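Local coordinates for uncharacterized protein CGL0972 (Corynebacterium glutamicum, PDB 2VQG), which probably forms an anion-specific channel in the cell envelope, as a small porin built of alpha-helices rather than a beta-barrel, at residues A[33-38]-A[82-87]; A[27-32]-A[46-51]. One frame throughout, in Å; residues are numbered along the deposited sequence.

Both contacts involve the chain around the turn that ends helix 19-31. Along the sequence their segments alternate: 27-32 of contact 2 runs straight into 33-38 of contact 1, then come 46-51 on helix 41-52 and, in the tail that follows helix 61-80, residues 82-87. The contact centres lie about 10 Å apart, and the two contacts touch through V34 and L35, whose backbone N atoms probably both bond to L29 O, and through V34 CG1, which packs on K51 CG. Contact 2 sets helix 19-31 beside helix 41-52; contact 1 lays the loop joining them against the C-terminal tail. Together they link helix 19-31, the loop after it, helix 41-52 and the C-terminal tail of this small all-helical porin fold.

Contact 1. Residues A[33-38]-A[82-87]; sequences GVLEEG and GLVKAD. With ZN (zinc ion), chain O; ZN (zinc ion), chain K.
L35 swings CG to the side facing away from its amide nitrogen (chi1 180°), and chi2 of 64° then turns CD1 to the tail, where it meets V84 CG1 at 3.6 Å. That V84 methyl stands beside its own backbone N (chi1 -64°), and the two side chains cross at a slant. The same L35 CD1 lies 3.8 Å from L83 O, so one methyl covers both a carbonyl and a valine branch. G33 and G82, just past helices 19-31 and 61-80, take positive phi in Schellman motifs, and the contact joins the two loops that follow, at the surface of the all-helical PorB fold. Further along, K85 bends at chi3 and brings CE to 3.1 Å from G38 O; the lysine also makes a cation-pi interaction with Y40. The two glutamates point their CB atoms away from the tail and serve metals instead. E36 chelates one zinc ion through both carboxylate oxygens, OE1 at 2.2 Å and OE2 at 2.4 Å, with a water also bound to the metal. E37 grips a second zinc ion through OE2 at 2.2 Å, while its OE1 stays farther from that metal, at 2.8 Å.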
# COMPACT_ATOMS: atom_id res chain seq x y z
N GLY A 33 8.38 6.16 1.10
CA GLY A 33 8.07 6.82 2.37
C GLY A 33 6.72 6.48 2.97
O GLY A 33 6.18 7.27 3.75
N VAL A 34 6.15 5.33 2.61
CA VAL A 34 4.81 4.93 3.08
C VAL A 34 4.83 3.77 4.08
O VAL A 34 3.93 3.65 4.92
CB VAL A 34 3.81 4.62 1.92
CG1 VAL A 34 3.53 5.86 1.07
CG2 VAL A 34 4.31 3.45 1.03
N LEU A 35 5.85 2.93 4.02
CA LEU A 35 5.94 1.79 4.93
C LEU A 35 6.83 2.09 6.12
O LEU A 35 7.94 2.61 5.94
CB LEU A 35 6.48 0.55 4.20
CG LEU A 35 6.65 -0.76 4.98
CD1 LEU A 35 5.33 -1.30 5.47
CD2 LEU A 35 7.32 -1.76 4.06
N GLU A 36 6.32 1.77 7.31
CA GLU A 36 7.08 1.83 8.56
C GLU A 36 6.79 0.69 9.54
O GLU A 36 6.00 -0.22 9.25
CB GLU A 36 6.86 3.17 9.25
CG GLU A 36 5.47 3.35 9.83
CD GLU A 36 5.23 4.79 10.21
OE1 GLU A 36 5.87 5.68 9.58
OE2 GLU A 36 4.40 5.05 11.13
N GLU A 37 7.43 0.77 10.70
CA GLU A 37 7.48 -0.27 11.70
C GLU A 37 6.20 -0.32 12.55
O GLU A 37 5.66 0.72 12.94
CB GLU A 37 8.69 -0.03 12.59
CG GLU A 37 9.11 -1.23 13.40
CD GLU A 37 9.42 -2.41 12.53
OE1 GLU A 37 9.99 -2.20 11.43
OE2 GLU A 37 9.09 -3.55 12.93
N GLY A 38 5.74 -1.54 12.84
CA GLY A 38 4.57 -1.73 13.70
C GLY A 38 3.32 -1.17 13.06
O GLY A 38 2.33 -0.88 13.74
N GLY A 82 3.76 -10.15 4.66
CA GLY A 82 4.17 -10.06 6.07
C GLY A 82 4.79 -8.73 6.48
O GLY A 82 5.53 -8.68 7.47
N LEU A 83 4.46 -7.66 5.75
CA LEU A 83 5.07 -6.34 5.95
C LEU A 83 4.31 -5.43 6.92
O LEU A 83 4.89 -4.48 7.45
CB LEU A 83 5.22 -5.64 4.58
CG LEU A 83 5.92 -6.45 3.47
CD1 LEU A 83 6.06 -5.65 2.17
CD2 LEU A 83 7.29 -6.98 3.96
N VAL A 84 3.04 -5.72 7.15
CA VAL A 84 2.19 -4.95 8.05
C VAL A 84 1.28 -5.89 8.83
O VAL A 84 1.06 -7.04 8.41
CB VAL A 84 1.33 -3.87 7.31
CG1 VAL A 84 2.23 -2.80 6.66
CG2 VAL A 84 0.41 -4.50 6.27
N LYS A 85 0.76 -5.40 9.96
CA LYS A 85 -0.17 -6.15 10.81
C LYS A 85 -1.62 -6.10 10.32
O LYS A 85 -2.06 -5.10 9.74
CB LYS A 85 -0.13 -5.59 12.24
CG LYS A 85 1.23 -5.68 12.93
CD LYS A 85 1.13 -5.20 14.39
CE LYS A 85 1.20 -3.69 14.48
NZ LYS A 85 1.21 -3.19 15.88
N ALA A 86 -2.36 -7.19 10.56
CA ALA A 86 -3.81 -7.24 10.30
C ALA A 86 -4.62 -6.29 11.23
O ALA A 86 -4.10 -5.98 12.34
CB ALA A 86 -4.30 -8.69 10.48
N ASP A 87 -5.73 -5.90 10.68
CA ASP A 87 -6.64 -5.08 11.47
C ASP A 87 -7.36 -5.92 12.47
O ASP A 87 -7.77 -7.07 12.14
CB ASP A 87 -7.60 -4.33 10.47
CG ASP A 87 -7.05 -3.33 9.61
OD1 ASP A 87 -5.98 -2.75 9.93
OD2 ASP A 87 -7.55 -3.13 8.48
ZN ZN O . 4.69 7.32 10.46
ZN ZN K . 9.55 -5.00 11.30
O HOH W 1 3.64 7.42 12.66

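Contact 2. Residues A[27-32]-A[46-51]; sequences GGLKAA and EAIAAK. With CAC (cacodylate ion), chain M.
L29 and I48 meet by their terminal methyls, CD2 of the leucine lying 4.4 Å from CD1 of the isoleucine, a loose apolar touch between helix 19-31 and helix 41-52. A second link spans the gap at the C-terminal end of both segments: K51 NZ donates a weak hydrogen bond to A32 O at 3.3 Å. The lysine gets there by a folded course, since chi2 (-66°) and chi4 (82°) both bend the chain and carry the ammonium group across to the last carbonyl of the segment.

The backbones themselves stay well separated, with CA of L29 and CA of I48 8.6 Å apart. V34, from the loop that follows helix 19-31, packs on L29 and I48 and against the aliphatic part of K51, and L35 adds a second contact on L29. I48 also packs on A71 and L74 of helix 61-80. This is packing of an alpha-helical bundle in which helix 41-52 touches both helix 19-31, lightly, and helix 61-80, rather than a close interface between helices 19-31 and 41-52.

On the outer surface K30 takes no part in the pairing. Its extended chain reaches a cacodylate ion, probably from the crystallisation liquor, and NZ donates to O2 of that ion at 2.7 Å.

The chemistry is modest: two methyls in light contact and one long lysine bond. A32 O lies close to the C-terminal side of helix 19-31, where the helix dipole is expected to be negative, so the K51 ammonium would probably be favoured there electrostatically even though its hydrogen bond is weak.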
# COMPACT_ATOMS: atom_id res chain seq x y z
N GLY A 27 11.06 -2.88 -0.19
CA GLY A 27 12.03 -1.82 -0.55
C GLY A 27 11.31 -0.64 -1.20
O GLY A 27 11.51 0.54 -0.83
N GLY A 28 10.45 -0.94 -2.17
CA GLY A 28 9.76 0.13 -2.90
C GLY A 28 8.85 0.97 -2.00
O GLY A 28 8.82 2.20 -2.14
N LEU A 29 8.14 0.33 -1.07
CA LEU A 29 7.27 1.04 -0.14
C LEU A 29 8.08 1.86 0.87
O LEU A 29 7.65 2.96 1.26
CB LEU A 29 6.30 0.09 0.58
CG LEU A 29 5.30 -0.66 -0.33
CD1 LEU A 29 4.52 -1.64 0.52
CD2 LEU A 29 4.35 0.28 -1.05
N LYS A 30 9.23 1.34 1.31
CA LYS A 30 10.13 2.13 2.16
C LYS A 30 10.66 3.34 1.40
O LYS A 30 10.66 4.46 1.92
CB LYS A 30 11.29 1.31 2.68
CG LYS A 30 10.88 0.23 3.71
CD LYS A 30 12.06 -0.59 4.14
CE LYS A 30 11.73 -1.46 5.34
NZ LYS A 30 12.96 -2.17 5.90
N ALA A 31 11.13 3.12 0.17
CA ALA A 31 11.71 4.22 -0.63
C ALA A 31 10.68 5.30 -0.96
O ALA A 31 11.03 6.47 -1.14
CB ALA A 31 12.34 3.68 -1.90
N ALA A 32 9.41 4.88 -1.05
CA ALA A 32 8.30 5.79 -1.31
C ALA A 32 7.83 6.53 -0.05
O ALA A 32 6.98 7.45 -0.14
CB ALA A 32 7.13 5.02 -1.93
N GLU A 46 -3.61 4.17 4.22
CA GLU A 46 -3.80 5.62 4.36
C GLU A 46 -2.60 6.40 3.91
O GLU A 46 -2.73 7.45 3.28
CB GLU A 46 -4.13 5.98 5.80
CG GLU A 46 -5.47 5.48 6.20
CD GLU A 46 -5.92 6.00 7.55
OE1 GLU A 46 -5.05 6.29 8.42
OE2 GLU A 46 -7.14 6.09 7.73
N ALA A 47 -1.41 5.89 4.23
CA ALA A 47 -0.19 6.53 3.83
C ALA A 47 -0.01 6.51 2.31
O ALA A 47 0.41 7.52 1.72
CB ALA A 47 1.02 5.92 4.56
N ILE A 48 -0.32 5.36 1.69
CA ILE A 48 -0.26 5.27 0.21
C ILE A 48 -1.25 6.26 -0.43
O ILE A 48 -0.88 7.05 -1.32
CB ILE A 48 -0.55 3.83 -0.27
CG1 ILE A 48 0.57 2.88 0.20
CG2 ILE A 48 -0.69 3.80 -1.83
CD1 ILE A 48 0.22 1.38 0.01
N ALA A 49 -2.48 6.26 0.07
CA ALA A 49 -3.51 7.18 -0.47
C ALA A 49 -3.08 8.64 -0.36
O ALA A 49 -3.29 9.43 -1.29
CB ALA A 49 -4.87 6.96 0.28
N ALA A 50 -2.50 9.02 0.77
CA ALA A 50 -2.07 10.39 0.98
C ALA A 50 -1.04 10.79 -0.08
O ALA A 50 -1.12 11.89 -0.65
CB ALA A 50 -1.52 10.57 2.35
N LYS A 51 -0.10 9.88 -0.37
CA LYS A 51 0.93 10.17 -1.37
C LYS A 51 0.40 10.08 -2.81
O LYS A 51 1.02 10.64 -3.74
CB LYS A 51 2.14 9.24 -1.20
CG LYS A 51 2.87 9.36 0.13
CD LYS A 51 3.54 10.70 0.28
CE LYS A 51 4.40 10.76 1.56
NZ LYS A 51 5.73 10.15 1.34
AS CAC M . 11.54 -3.33 9.07
O1 CAC M . 9.80 -3.41 9.15
O2 CAC M . 12.07 -4.07 7.59
C1 CAC M . 12.10 -1.45 9.10
C2 CAC M . 12.40 -4.25 10.58